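Local atomic coordinates of chitin elicitor-binding protein (Oryza sativa subsp. japonica, PDB entry 5JCE), a protein that perceives chitin oligosaccharides from fungal cell walls and takes part in relaying the elicitor signal for rice defence responses. Residues L48-L53 against G215-T220; N102-Y107 against P131-C136; N143-A148 against V191-C196; R197-D202 against T233-C238; T269-S274 against I284-A289. All coordinates share one frame; numbering follows the deposited sequence.

Interaction 1: residues L48-L53 against G215-T220; sequences LPDGTL and GTYGFT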
# COMPACT_ATOMS: atom_id res chain seq x y z
N LEU A 48 -1.64 -14.09 -0.38
CA LEU A 48 -2.51 -15.25 -0.32
C LEU A 48 -2.74 -15.68 -1.76
O LEU A 48 -2.49 -14.89 -2.67
CB LEU A 48 -3.82 -14.94 0.40
CG LEU A 48 -3.77 -15.19 1.91
CD1 LEU A 48 -3.00 -14.07 2.60
CD2 LEU A 48 -5.17 -15.30 2.48
N PRO A 49 -3.17 -16.93 -1.98
CA PRO A 49 -3.31 -17.40 -3.36
C PRO A 49 -4.52 -16.76 -4.08
O PRO A 49 -5.51 -16.41 -3.44
CB PRO A 49 -3.52 -18.92 -3.20
CG PRO A 49 -3.07 -19.24 -1.80
CD PRO A 49 -3.42 -18.01 -1.02
N ASP A 50 -4.41 -16.61 -5.39
CA ASP A 50 -5.51 -16.14 -6.21
C ASP A 50 -6.74 -17.03 -6.06
O ASP A 50 -6.63 -18.24 -6.12
CB ASP A 50 -5.09 -16.07 -7.68
CG ASP A 50 -3.93 -15.12 -7.89
OD1 ASP A 50 -2.88 -15.31 -7.24
OD2 ASP A 50 -4.05 -14.17 -8.68
N GLY A 51 -7.92 -16.42 -5.87
CA GLY A 51 -9.14 -17.19 -5.73
C GLY A 51 -9.45 -17.68 -4.32
O GLY A 51 -10.46 -18.37 -4.10
N THR A 52 -8.58 -17.37 -3.37
CA THR A 52 -8.91 -17.50 -1.96
C THR A 52 -10.18 -16.70 -1.66
O THR A 52 -10.35 -15.59 -2.16
CB THR A 52 -7.78 -16.99 -1.07
OG1 THR A 52 -6.58 -17.73 -1.37
CG2 THR A 52 -8.13 -17.16 0.39
N LEU A 53 -11.07 -17.27 -0.86
CA LEU A 53 -12.35 -16.64 -0.52
C LEU A 53 -12.18 -15.62 0.61
O LEU A 53 -11.17 -15.61 1.33
CB LEU A 53 -13.37 -17.68 -0.12
CG LEU A 53 -13.56 -18.89 -1.06
CD1 LEU A 53 -14.44 -19.96 -0.40
CD2 LEU A 53 -14.09 -18.46 -2.42
N GLY A 215 7.03 -10.97 -2.85
CA GLY A 215 6.07 -11.99 -2.49
C GLY A 215 4.63 -11.56 -2.65
O GLY A 215 3.73 -12.37 -2.49
N THR A 216 4.40 -10.29 -2.98
CA THR A 216 3.02 -9.80 -3.12
C THR A 216 2.60 -9.64 -4.58
O THR A 216 3.41 -9.77 -5.49
CB THR A 216 2.82 -8.46 -2.42
OG1 THR A 216 3.55 -7.44 -3.10
CG2 THR A 216 3.30 -8.55 -0.97
N TYR A 217 1.32 -9.38 -4.80
CA TYR A 217 0.86 -9.15 -6.15
C TYR A 217 -0.36 -8.26 -6.08
O TYR A 217 -0.88 -8.03 -5.01
CB TYR A 217 0.57 -10.46 -6.89
CG TYR A 217 -0.56 -11.27 -6.32
CD1 TYR A 217 -1.87 -11.07 -6.74
CD2 TYR A 217 -0.31 -12.27 -5.35
CE1 TYR A 217 -2.91 -11.81 -6.21
CE2 TYR A 217 -1.34 -13.03 -4.82
CZ TYR A 217 -2.65 -12.78 -5.27
OH TYR A 217 -3.71 -13.49 -4.78
N GLY A 218 -0.78 -7.74 -7.24
CA GLY A 218 -1.90 -6.80 -7.29
C GLY A 218 -2.55 -6.80 -8.66
O GLY A 218 -2.04 -7.41 -9.60
N PHE A 219 -3.68 -6.11 -8.76
CA PHE A 219 -4.40 -5.99 -10.03
C PHE A 219 -4.51 -4.52 -10.44
O PHE A 219 -4.64 -3.63 -9.60
CB PHE A 219 -5.79 -6.62 -9.92
CG PHE A 219 -5.75 -8.10 -9.63
CD1 PHE A 219 -5.69 -9.02 -10.67
CD2 PHE A 219 -5.76 -8.57 -8.32
CE1 PHE A 219 -5.65 -10.40 -10.42
CE2 PHE A 219 -5.71 -9.95 -8.06
CZ PHE A 219 -5.65 -10.86 -9.12
N THR A 220 -4.46 -4.27 -11.75
CA THR A 220 -4.59 -2.90 -12.24
C THR A 220 -5.34 -2.84 -13.59
O THR A 220 -5.67 -3.88 -14.17
CB THR A 220 -3.20 -2.25 -12.36
OG1 THR A 220 -3.33 -0.82 -12.48
CG2 THR A 220 -2.41 -2.84 -13.52

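Interaction 2: residues N102-Y107 against P131-C136; sequences NAFVTY and PLPCSC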
# COMPACT_ATOMS: atom_id res chain seq x y z
N ASN A 102 -5.64 0.74 16.05
CA ASN A 102 -4.30 0.40 16.51
C ASN A 102 -3.41 1.57 16.88
O ASN A 102 -2.18 1.43 16.93
CB ASN A 102 -3.54 -0.40 15.44
CG ASN A 102 -4.17 -1.73 15.12
OD1 ASN A 102 -3.72 -2.41 14.22
ND2 ASN A 102 -5.22 -2.11 15.86
N ALA A 103 -4.02 2.72 17.14
CA ALA A 103 -3.29 3.95 17.48
C ALA A 103 -2.42 4.43 16.31
O ALA A 103 -1.41 5.11 16.51
CB ALA A 103 -2.45 3.74 18.73
N PHE A 104 -2.81 4.09 15.09
CA PHE A 104 -2.10 4.63 13.94
C PHE A 104 -2.40 6.13 13.76
O PHE A 104 -1.67 6.85 13.07
CB PHE A 104 -2.45 3.84 12.68
CG PHE A 104 -1.71 2.55 12.57
CD1 PHE A 104 -0.32 2.54 12.52
CD2 PHE A 104 -2.38 1.33 12.53
CE1 PHE A 104 0.39 1.36 12.42
CE2 PHE A 104 -1.68 0.14 12.44
CZ PHE A 104 -0.29 0.16 12.39
N VAL A 105 -3.48 6.58 14.38
CA VAL A 105 -3.86 7.99 14.39
C VAL A 105 -4.14 8.39 15.81
O VAL A 105 -4.42 7.55 16.67
CB VAL A 105 -5.12 8.27 13.53
CG1 VAL A 105 -4.83 8.11 12.05
CG2 VAL A 105 -6.25 7.35 13.97
N THR A 106 -4.09 9.69 16.06
CA THR A 106 -4.45 10.20 17.37
C THR A 106 -5.85 10.86 17.28
O THR A 106 -6.29 11.24 16.19
CB THR A 106 -3.38 11.17 17.87
OG1 THR A 106 -3.48 11.30 19.29
CG2 THR A 106 -3.50 12.55 17.20
N TYR A 107 -6.56 10.98 18.40
CA TYR A 107 -7.91 11.58 18.36
C TYR A 107 -7.88 13.02 17.86
O TYR A 107 -8.84 13.49 17.25
CB TYR A 107 -8.61 11.51 19.72
CG TYR A 107 -8.04 12.40 20.82
CD1 TYR A 107 -8.41 13.75 20.92
CD2 TYR A 107 -7.17 11.89 21.78
CE1 TYR A 107 -7.90 14.56 21.93
CE2 TYR A 107 -6.65 12.69 22.80
CZ TYR A 107 -7.03 14.03 22.87
OH TYR A 107 -6.52 14.82 23.87
N PRO A 131 -7.51 9.48 9.06
CA PRO A 131 -6.35 9.58 8.18
C PRO A 131 -5.11 8.83 8.61
O PRO A 131 -4.34 9.29 9.40
CB PRO A 131 -6.08 11.07 8.16
CG PRO A 131 -6.36 11.49 9.53
CD PRO A 131 -7.32 10.54 10.14
N LEU A 132 -4.91 7.70 8.03
CA LEU A 132 -3.79 6.91 8.34
C LEU A 132 -2.47 7.49 7.86
O LEU A 132 -2.39 8.13 6.85
CB LEU A 132 -4.05 5.49 7.92
CG LEU A 132 -5.36 4.84 8.29
CD1 LEU A 132 -5.75 3.81 7.27
CD2 LEU A 132 -5.38 4.27 9.65
N PRO A 133 -1.44 7.27 8.66
CA PRO A 133 -0.09 7.71 8.36
C PRO A 133 0.49 7.04 7.14
O PRO A 133 0.33 5.87 6.97
CB PRO A 133 0.66 7.29 9.61
CG PRO A 133 -0.12 6.22 10.17
CD PRO A 133 -1.52 6.58 9.93
N CYS A 134 1.13 7.83 6.31
CA CYS A 134 1.69 7.39 5.05
C CYS A 134 2.54 8.43 4.31
O CYS A 134 2.68 9.49 4.75
CB CYS A 134 0.56 6.92 4.19
SG CYS A 134 -0.38 8.18 3.41
N SER A 135 3.12 8.04 3.20
CA SER A 135 3.97 8.83 2.32
C SER A 135 3.90 7.83 1.19
O SER A 135 3.46 6.80 1.50
CB SER A 135 5.32 8.84 3.02
OG SER A 135 6.21 9.71 2.46
N CYS A 136 4.29 7.96 -0.06
CA CYS A 136 4.83 9.09 -0.76
C CYS A 136 6.28 9.26 -1.12
O CYS A 136 6.65 9.08 -2.24
CB CYS A 136 3.96 10.33 -0.70
SG CYS A 136 2.49 10.10 -1.77

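Interaction 3: residues N143-A148 against V191-C196; sequences NVMHLA and VPLPVC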
# COMPACT_ATOMS: atom_id res chain seq x y z
N ASN A 143 11.90 4.06 -5.67
CA ASN A 143 10.54 3.84 -5.19
C ASN A 143 10.46 2.84 -4.04
O ASN A 143 11.19 1.85 -4.00
CB ASN A 143 9.66 3.33 -6.32
CG ASN A 143 9.45 4.35 -7.40
OD1 ASN A 143 9.16 5.52 -7.12
ND2 ASN A 143 9.60 3.93 -8.64
N VAL A 144 9.56 3.12 -3.11
CA VAL A 144 9.31 2.23 -1.99
C VAL A 144 7.83 2.27 -1.66
O VAL A 144 7.11 3.17 -2.07
CB VAL A 144 10.11 2.62 -0.74
CG1 VAL A 144 11.57 2.25 -0.92
CG2 VAL A 144 9.95 4.11 -0.45
N MET A 145 7.37 1.28 -0.92
CA MET A 145 6.04 1.32 -0.39
C MET A 145 6.14 1.51 1.09
O MET A 145 6.50 0.59 1.78
CB MET A 145 5.28 0.04 -0.69
CG MET A 145 3.81 0.15 -0.33
SD MET A 145 3.26 -1.44 0.26
CE MET A 145 3.93 -1.36 1.92
N HIS A 146 5.83 2.71 1.59
CA HIS A 146 5.88 2.92 3.02
C HIS A 146 4.85 2.06 3.69
O HIS A 146 3.79 1.82 3.14
CB HIS A 146 5.68 4.39 3.37
CG HIS A 146 6.73 5.28 2.81
ND1 HIS A 146 7.84 5.66 3.52
CD2 HIS A 146 6.85 5.83 1.58
CE1 HIS A 146 8.60 6.43 2.76
NE2 HIS A 146 8.02 6.56 1.58
N LEU A 147 5.16 1.58 4.88
CA LEU A 147 4.28 0.70 5.63
C LEU A 147 4.32 1.20 7.05
O LEU A 147 5.40 1.46 7.58
CB LEU A 147 4.77 -0.76 5.54
CG LEU A 147 4.20 -1.84 6.47
CD1 LEU A 147 2.70 -1.84 6.44
CD2 LEU A 147 4.67 -3.16 6.01
N ALA A 148 3.16 1.34 7.67
CA ALA A 148 3.10 1.81 9.05
C ALA A 148 3.16 0.62 9.99
O ALA A 148 2.30 -0.26 9.95
CB ALA A 148 1.84 2.64 9.29
N VAL A 191 8.15 2.36 7.62
CA VAL A 191 9.03 1.31 7.08
C VAL A 191 8.96 1.26 5.54
O VAL A 191 8.02 0.70 4.97
CB VAL A 191 8.67 -0.08 7.64
CG1 VAL A 191 9.58 -1.15 7.05
CG2 VAL A 191 8.72 -0.10 9.16
N PRO A 192 9.95 1.85 4.85
CA PRO A 192 9.86 1.91 3.39
C PRO A 192 10.26 0.59 2.73
O PRO A 192 11.45 0.36 2.50
CB PRO A 192 10.86 3.01 3.01
CG PRO A 192 11.30 3.62 4.29
CD PRO A 192 11.10 2.60 5.35
N LEU A 193 9.27 -0.26 2.44
CA LEU A 193 9.52 -1.55 1.81
C LEU A 193 10.06 -1.36 0.41
O LEU A 193 9.47 -0.61 -0.37
CB LEU A 193 8.24 -2.37 1.74
CG LEU A 193 7.57 -2.68 3.06
CD1 LEU A 193 6.71 -3.90 2.92
CD2 LEU A 193 8.62 -2.91 4.13
N PRO A 194 11.18 -2.01 0.09
CA PRO A 194 11.60 -2.09 -1.31
C PRO A 194 10.54 -2.76 -2.18
O PRO A 194 9.83 -3.64 -1.71
CB PRO A 194 12.90 -2.92 -1.26
CG PRO A 194 13.05 -3.37 0.17
CD PRO A 194 12.22 -2.48 1.02
N VAL A 195 10.44 -2.35 -3.44
CA VAL A 195 9.44 -2.85 -4.37
C VAL A 195 10.07 -3.13 -5.74
O VAL A 195 11.15 -2.61 -6.04
CB VAL A 195 8.28 -1.83 -4.52
CG1 VAL A 195 7.53 -1.66 -3.20
CG2 VAL A 195 8.81 -0.48 -5.01
N CYS A 196 9.39 -3.92 -6.57
CA CYS A 196 9.86 -4.20 -7.93
C CYS A 196 9.91 -2.93 -8.77
O CYS A 196 9.12 -2.02 -8.55
CB CYS A 196 8.96 -5.24 -8.61
SG CYS A 196 9.04 -6.91 -7.90

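Interaction 4: residues R197-D202 against T233-C238; sequences RSSISD and TYQLNC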
# COMPACT_ATOMS: atom_id res chain seq x y z
N ARG A 197 10.84 -2.87 -9.71
CA ARG A 197 10.85 -1.80 -10.71
C ARG A 197 9.81 -2.15 -11.73
O ARG A 197 9.46 -3.32 -11.87
CB ARG A 197 12.20 -1.66 -11.41
CG ARG A 197 13.40 -2.07 -10.61
CD ARG A 197 14.47 -2.69 -11.51
NE ARG A 197 15.22 -3.74 -10.83
CZ ARG A 197 16.09 -3.49 -9.85
NH1 ARG A 197 16.27 -2.23 -9.44
NH2 ARG A 197 16.75 -4.48 -9.27
N SER A 198 9.35 -1.16 -12.48
CA SER A 198 8.36 -1.38 -13.53
C SER A 198 8.67 -0.56 -14.77
O SER A 198 9.66 0.15 -14.82
CB SER A 198 6.95 -1.04 -13.02
OG SER A 198 6.84 0.34 -12.72
N SER A 199 7.81 -0.68 -15.77
CA SER A 199 7.86 0.15 -16.95
C SER A 199 6.59 0.98 -17.05
O SER A 199 6.20 1.44 -18.12
CB SER A 199 8.04 -0.71 -18.21
OG SER A 199 9.21 -1.50 -18.15
N ILE A 200 5.92 1.17 -15.92
CA ILE A 200 4.69 1.94 -15.90
C ILE A 200 5.01 3.42 -16.05
O ILE A 200 5.71 4.01 -15.23
CB ILE A 200 3.91 1.69 -14.61
CG1 ILE A 200 3.39 0.25 -14.60
CG2 ILE A 200 2.75 2.64 -14.51
CD1 ILE A 200 2.68 -0.14 -13.34
N SER A 201 4.48 4.01 -17.12
CA SER A 201 4.76 5.40 -17.49
C SER A 201 4.16 6.43 -16.53
O SER A 201 3.20 6.16 -15.81
CB SER A 201 4.25 5.64 -18.91
OG SER A 201 3.97 7.01 -19.14
N ASP A 202 4.77 7.62 -16.52
CA ASP A 202 4.21 8.82 -15.87
C ASP A 202 2.78 9.12 -16.28
O ASP A 202 1.93 9.41 -15.44
CB ASP A 202 5.05 10.06 -16.21
CG ASP A 202 6.39 10.05 -15.52
OD1 ASP A 202 6.57 9.17 -14.65
OD2 ASP A 202 7.24 10.91 -15.84
N THR A 233 14.19 -11.14 -9.08
CA THR A 233 14.60 -10.17 -10.10
C THR A 233 14.38 -8.73 -9.66
O THR A 233 15.15 -7.85 -10.02
CB THR A 233 13.83 -10.38 -11.42
OG1 THR A 233 12.41 -10.23 -11.21
CG2 THR A 233 14.15 -11.76 -12.03
N TYR A 234 13.31 -8.51 -8.89
CA TYR A 234 12.78 -7.18 -8.56
C TYR A 234 12.32 -6.42 -9.80
O TYR A 234 12.33 -5.19 -9.82
CB TYR A 234 13.79 -6.36 -7.77
CG TYR A 234 13.54 -6.49 -6.29
CD1 TYR A 234 12.26 -6.35 -5.77
CD2 TYR A 234 14.58 -6.79 -5.40
CE1 TYR A 234 12.02 -6.48 -4.40
CE2 TYR A 234 14.34 -6.92 -4.04
CZ TYR A 234 13.06 -6.77 -3.55
OH TYR A 234 12.82 -6.91 -2.20
N GLN A 235 11.92 -7.17 -10.82
CA GLN A 235 11.26 -6.60 -11.98
C GLN A 235 9.83 -7.08 -11.96
O GLN A 235 9.57 -8.28 -11.96
CB GLN A 235 11.95 -7.01 -13.27
CG GLN A 235 11.46 -6.29 -14.52
CD GLN A 235 11.96 -4.85 -14.58
OE1 GLN A 235 13.02 -4.53 -14.03
NE2 GLN A 235 11.19 -3.97 -15.22
N LEU A 236 8.90 -6.14 -11.91
CA LEU A 236 7.48 -6.43 -11.92
C LEU A 236 7.12 -7.41 -13.03
O LEU A 236 7.48 -7.21 -14.19
CB LEU A 236 6.68 -5.14 -12.08
CG LEU A 236 5.30 -5.12 -11.46
CD1 LEU A 236 5.45 -5.16 -9.97
CD2 LEU A 236 4.51 -3.89 -11.91
N ASN A 237 6.43 -8.49 -12.67
CA ASN A 237 5.95 -9.46 -13.63
C ASN A 237 4.48 -9.20 -13.87
O ASN A 237 3.68 -9.34 -12.95
CB ASN A 237 6.20 -10.89 -13.12
CG ASN A 237 5.89 -11.98 -14.15
OD1 ASN A 237 4.89 -11.92 -14.87
ND2 ASN A 237 6.74 -13.01 -14.21
N CYS A 238 4.11 -8.79 -15.07
CA CYS A 238 2.71 -8.56 -15.39
C CYS A 238 2.18 -9.54 -16.41
O CYS A 238 2.91 -10.03 -17.26
CB CYS A 238 2.51 -7.14 -15.91
SG CYS A 238 3.13 -5.95 -14.75

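Interaction 5: residues T269-S274 against I284-A289; sequences TTCAYS and IQTSLA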
# COMPACT_ATOMS: atom_id res chain seq x y z
N THR A 269 15.52 -8.53 -23.56
CA THR A 269 14.55 -7.47 -23.65
C THR A 269 13.15 -8.08 -23.55
O THR A 269 12.89 -9.17 -24.05
CB THR A 269 14.76 -6.68 -24.94
OG1 THR A 269 14.13 -5.40 -24.83
CG2 THR A 269 14.25 -7.43 -26.15
N THR A 270 12.25 -7.38 -22.86
CA THR A 270 11.00 -7.99 -22.45
C THR A 270 9.83 -7.10 -22.73
O THR A 270 9.92 -5.89 -22.55
CB THR A 270 11.01 -8.31 -20.93
OG1 THR A 270 12.15 -9.13 -20.64
CG2 THR A 270 9.72 -9.03 -20.48
N CYS A 271 8.72 -7.68 -23.16
CA CYS A 271 7.50 -6.90 -23.37
C CYS A 271 6.76 -6.64 -22.06
O CYS A 271 6.05 -7.52 -21.57
CB CYS A 271 6.57 -7.62 -24.35
SG CYS A 271 5.02 -6.75 -24.62
N ALA A 272 6.90 -5.43 -21.52
CA ALA A 272 6.33 -5.09 -20.21
C ALA A 272 5.05 -4.26 -20.25
O ALA A 272 4.73 -3.61 -21.23
CB ALA A 272 7.37 -4.37 -19.38
N TYR A 273 4.32 -4.29 -19.14
CA TYR A 273 3.15 -3.45 -18.96
C TYR A 273 3.62 -2.04 -18.64
O TYR A 273 4.47 -1.85 -17.78
CB TYR A 273 2.28 -3.99 -17.83
CG TYR A 273 1.17 -3.08 -17.39
CD1 TYR A 273 0.02 -2.91 -18.17
CD2 TYR A 273 1.25 -2.40 -16.19
CE1 TYR A 273 -1.01 -2.07 -17.77
CE2 TYR A 273 0.22 -1.55 -15.77
CZ TYR A 273 -0.91 -1.40 -16.57
OH TYR A 273 -1.92 -0.57 -16.16
N SER A 274 3.10 -1.05 -19.36
CA SER A 274 3.54 0.32 -19.15
C SER A 274 2.39 1.25 -18.75
O SER A 274 2.61 2.43 -18.50
CB SER A 274 4.24 0.85 -20.39
OG SER A 274 3.53 0.52 -21.56
N ILE A 284 -4.85 -0.34 -22.89
CA ILE A 284 -3.67 -0.83 -22.21
C ILE A 284 -2.44 -0.59 -23.08
O ILE A 284 -2.48 -0.86 -24.27
CB ILE A 284 -3.80 -2.34 -21.87
CG1 ILE A 284 -4.95 -2.56 -20.89
CG2 ILE A 284 -2.51 -2.89 -21.28
CD1 ILE A 284 -5.48 -3.95 -20.94
N GLN A 285 -1.37 -0.11 -22.47
CA GLN A 285 -0.11 0.11 -23.17
C GLN A 285 0.99 -0.88 -22.74
O GLN A 285 1.05 -1.29 -21.58
CB GLN A 285 0.38 1.53 -22.92
CG GLN A 285 -0.61 2.59 -23.30
CD GLN A 285 -0.83 3.62 -22.21
OE1 GLN A 285 0.09 3.96 -21.45
NE2 GLN A 285 -2.05 4.13 -22.13
N THR A 286 1.86 -1.25 -23.68
CA THR A 286 3.05 -2.02 -23.34
C THR A 286 4.29 -1.38 -23.95
O THR A 286 4.19 -0.55 -24.84
CB THR A 286 3.00 -3.47 -23.83
OG1 THR A 286 2.95 -3.50 -25.26
CG2 THR A 286 1.80 -4.18 -23.24
N SER A 287 5.45 -1.79 -23.45
CA SER A 287 6.72 -1.28 -23.95
C SER A 287 7.85 -2.24 -23.64
O SER A 287 7.85 -2.94 -22.62
CB SER A 287 7.03 0.09 -23.35
OG SER A 287 7.57 -0.05 -22.04
N LEU A 288 8.81 -2.27 -24.54
CA LEU A 288 10.01 -3.07 -24.39
C LEU A 288 10.80 -2.62 -23.16
O LEU A 288 11.03 -1.43 -22.96
CB LEU A 288 10.86 -2.97 -25.65
CG LEU A 288 11.50 -4.25 -26.19
CD1 LEU A 288 10.54 -5.42 -26.15
CD2 LEU A 288 11.97 -3.96 -27.60
N ALA A 289 11.19 -3.57 -22.32
CA ALA A 289 12.05 -3.27 -21.18
C ALA A 289 13.40 -3.95 -21.35
O ALA A 289 13.48 -5.10 -21.79
CB ALA A 289 11.38 -3.69 -19.88

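Interaction 1: residues L48-L53 against G215-T220
Tyr-217 carries its ring toward residues 48-53 because CG lies between the backbone N and the carbonyl carbon (chi1 64°), while Asp-50 swings CG to the side of its own N (chi1 -61°), and the two side chains meet from opposite directions. The contact sets a type II beta turn, Pro-49 to Thr-52, beside strand 217-220, an outermost strand of a three-stranded antiparallel sheet. Evidence for the turn is the bond from Thr-52 N to Pro-49 O at 3.2 Å. That oxygen also accepts from Thr-52 OG1 at 2.7 Å, both donors reaching it from the same face of its plane. Across the contact, Tyr-217 OH donates to Leu-48 O at 2.8 Å; the oxygen lies at the ring edge, near the ring plane. The Asp-50 carboxylate is turned by just 14° from the Tyr-217 ring and approaches the phenol end obliquely. Its stronger partner is Arg-226 of strand 225-228, which forms a salt bridge with OD2 and a cation-pi contact with Tyr-217, so the carboxylate is probably ionised, with Arg-226 as its counter-charge. Phe-219 completes the contact two residues along the strand, its ring steeply inclined to the carboxylate, with Phe-219 CZ 3.7 Å from Asp-50 OD2.

Interaction 2: residues N102-Y107 against P131-C136
Val-105 presses its CG1 methyl into a shallow hollow made by Pro-131, Leu-132 and Pro-133, at the first LysM domain (about residues 83-130). Residues 102-107 form the connection between helices 93-100 and 107-113, and the proline-rich segment 131-136 packs against it. The floor of the hollow includes the Pro-131 carbonyl and can be traced by distance: Val-105 CG1 lies 4.0 Å from Pro-131 CD and 4.0 Å from Leu-132 CA, and the wall is closed by Pro-133 CD at 4.2 Å from the same methyl. CG1 reaches this place because it stands anti to the carbonyl carbon (chi1 -70°), while Ala-97 of helix 93-100 also touches the valine.

The second bump comes from the opposite segment. The Pro-133 ring rises against the start of the Phe-104 side chain, and Phe-104 CB rests against both Leu-132 CD2 and the proline, which lie on one side of it. Beyond CB the phenyl ring leads away from residues 131-136 to meet Ile-17 on strand 12-20. The side-chain contacts are apolar, and the Pro-131 and Phe-104 carbonyls line the same seam; all five touching residues are buried. A disulfide from Cys-134 to Cys-70 ties the proline-rich segment to strand 63-72. The side chain of Pro-131 is about 6 Å from that of Asn-114, a chitin-binding residue. At the second fit, Phe-104 CB is 4.0 Å from Pro-133 CD.

Interaction 3: residues N143-A148 against V191-C196
Leu-193 and Met-145 face one another as a hydrogen-bonded pair of two antiparallel strands, 144-148 and 191-194, whose axes approach to 4.2 Å. Two bonds define the pair: Met-145 N donates to Leu-193 O at 2.9 Å, nearly straight (163°) and in the carbonyl plane, and Leu-193 N returns a bond to Met-145 O at 3.0 Å, more bent and from above the carbonyl plane. Val-191 N also bonds to Leu-147 O, while the return bond from Leu-147 N is weak.

The leucine can be followed outward. Leu-193 CB lies beyond the backbone oxygen of Met-145, 3.4 Å from Met-145 O. Leu-193 CG, set opposite the carbonyl carbon (chi1 -59°), comes to 4.0 Å from Met-145 CE, the two side chains running alongside each other in the same direction. At the tip, Leu-193 CD1 touches two methyls at once, Met-145 CE at 3.9 Å and Leu-147 CD2 at 3.8 Å. Met-145 can meet it in this way because its chain bends at chi2 and chi3, bringing CE beside the leucine.

On the other face, Val-144 CG2 packs 3.7 Å from Pro-192 CB, and the His-146 ring lies oblique to that proline, its ND1 bonded to Asp-190 and its NE2 to Asp-137 O. Tyr-164 of helix 157-164 covers Leu-193 and Val-191, and Leu-171 of helix 168-175 also touches Val-191: two antiparallel strands flanking two helices, the beta-alpha-alpha-beta plan of a LysM domain.

Interaction 4: residues R197-D202 against T233-C238
Arg-197 and Gln-235 stand at the tight end of this contact, where two backbone bonds straddle the glutamine. Arg-197 N donates to Tyr-234 O at 2.8 Å with an N-H...O angle of 160°, and Leu-236 N donates to Arg-197 O at 2.9 Å, straighter still (171°) and nearly along the C=O axis. The CA atoms of Arg-197 and Gln-235 are consequently 5.0 Å apart, and the touching chain parts run within 23° of each other.

Past the bridge, packing thins. Leu-236, the buried residue here, puts CD2 3.9 Å from Ser-198 CB, while Ile-200 CD1 only grazes the same methyl at 4.4 Å. Toward solvent, the exposed Arg-197 side chain bends twice and passes alongside Tyr-234 O. Its guanidinium has Gln-235 OE1 in plane at its edge, yet Arg-197 NE stays 4.0 Å from that oxygen, too far for a bond. The strongest polar links thus belong to the backbone.

At the other end of the segment Thr-233 OG1 accepts from Gln-235 N at 3.1 Å. The result is a single, nearly parallel backbone bridge that fastens the loop after strand 188-194 to the approach of strand 237-240, preceded by an ST turn at Thr-233.

Interaction 5: residues T269-S274 against I284-A289
Ala-289 O is gripped by two donors of the facing strand. Thr-270 N reaches it at 2.8 Å in the carbonyl plane, and Thr-269 OG1 adds a bond at 3.1 Å from well above that plane. The hydroxyl gets there because OG1 points opposite the threonine's backbone N (chi1 -161°), which also sets it crosswise against the Leu-288 side chain. The return bond, Ala-289 N to Thr-270 O, measures 2.7 Å and completes a hydrogen-bonded pair.

Two residues on, the pattern recurs: Ala-272 N donates to Ser-287 O at 2.9 Å, and Ser-287 N donates to Ala-272 O at 3.0 Å. These bonds are the core of a beta hairpin, strands 269-277 and 283-290, the axes of the segments here lying 138° apart in direction. Cys-271 with Leu-288 and Tyr-273 with Thr-286 form the intervening non-hydrogen-bonded pairs. Toward the hairpin's turn, Ser-274 N bonds to Gln-285 O at 3.0 Å.

Side chains add grip on both faces. Ala-272 CB and Ala-289 CB touch on the face where Ser-199 of a neighbouring loop also packs. Tyr-273 turns its ring edge to Ile-284, whose CG2 lies in the ring plane, and Tyr-273 OH is hydrogen-bonded to Asp-206. Thr-270 OG1 is linked to Thr-261 OG1 of strand 261-262, which pairs with the other side of strand 269-277, and Thr-286 OG1 bonds to Pro-250 O, with Cys-271 SG 3.9 Å from Thr-286 CB.

In the fold
Interactions 2 and 3 lie in the LysM part and touch: Phe-104 CE1 is 3.5 Å from Ala-148 O, and both reach the same mixed sheet. From interaction 3 the chain passes straight into interaction 4, where Cys-196 CB packs 3.4 Å from Leu-236 N. Interactions 4 and 5, with centres 9 Å apart, meet through a probable hydrogen bond from Ser-201 N to Ser-274 O at 2.8 Å. Interaction 1 joins this end, Thr-220 CG2 lying 3.5 Å from Tyr-273 OH. At interaction 2 the side chain of Pro-131 is about 9 Å from a bound N-acetylglucosamine, and at interaction 3 that of Val-191 is about 9 Å from that of the chitin-binding Leu-183; interactions 1, 4 and 5 are remote from such sites.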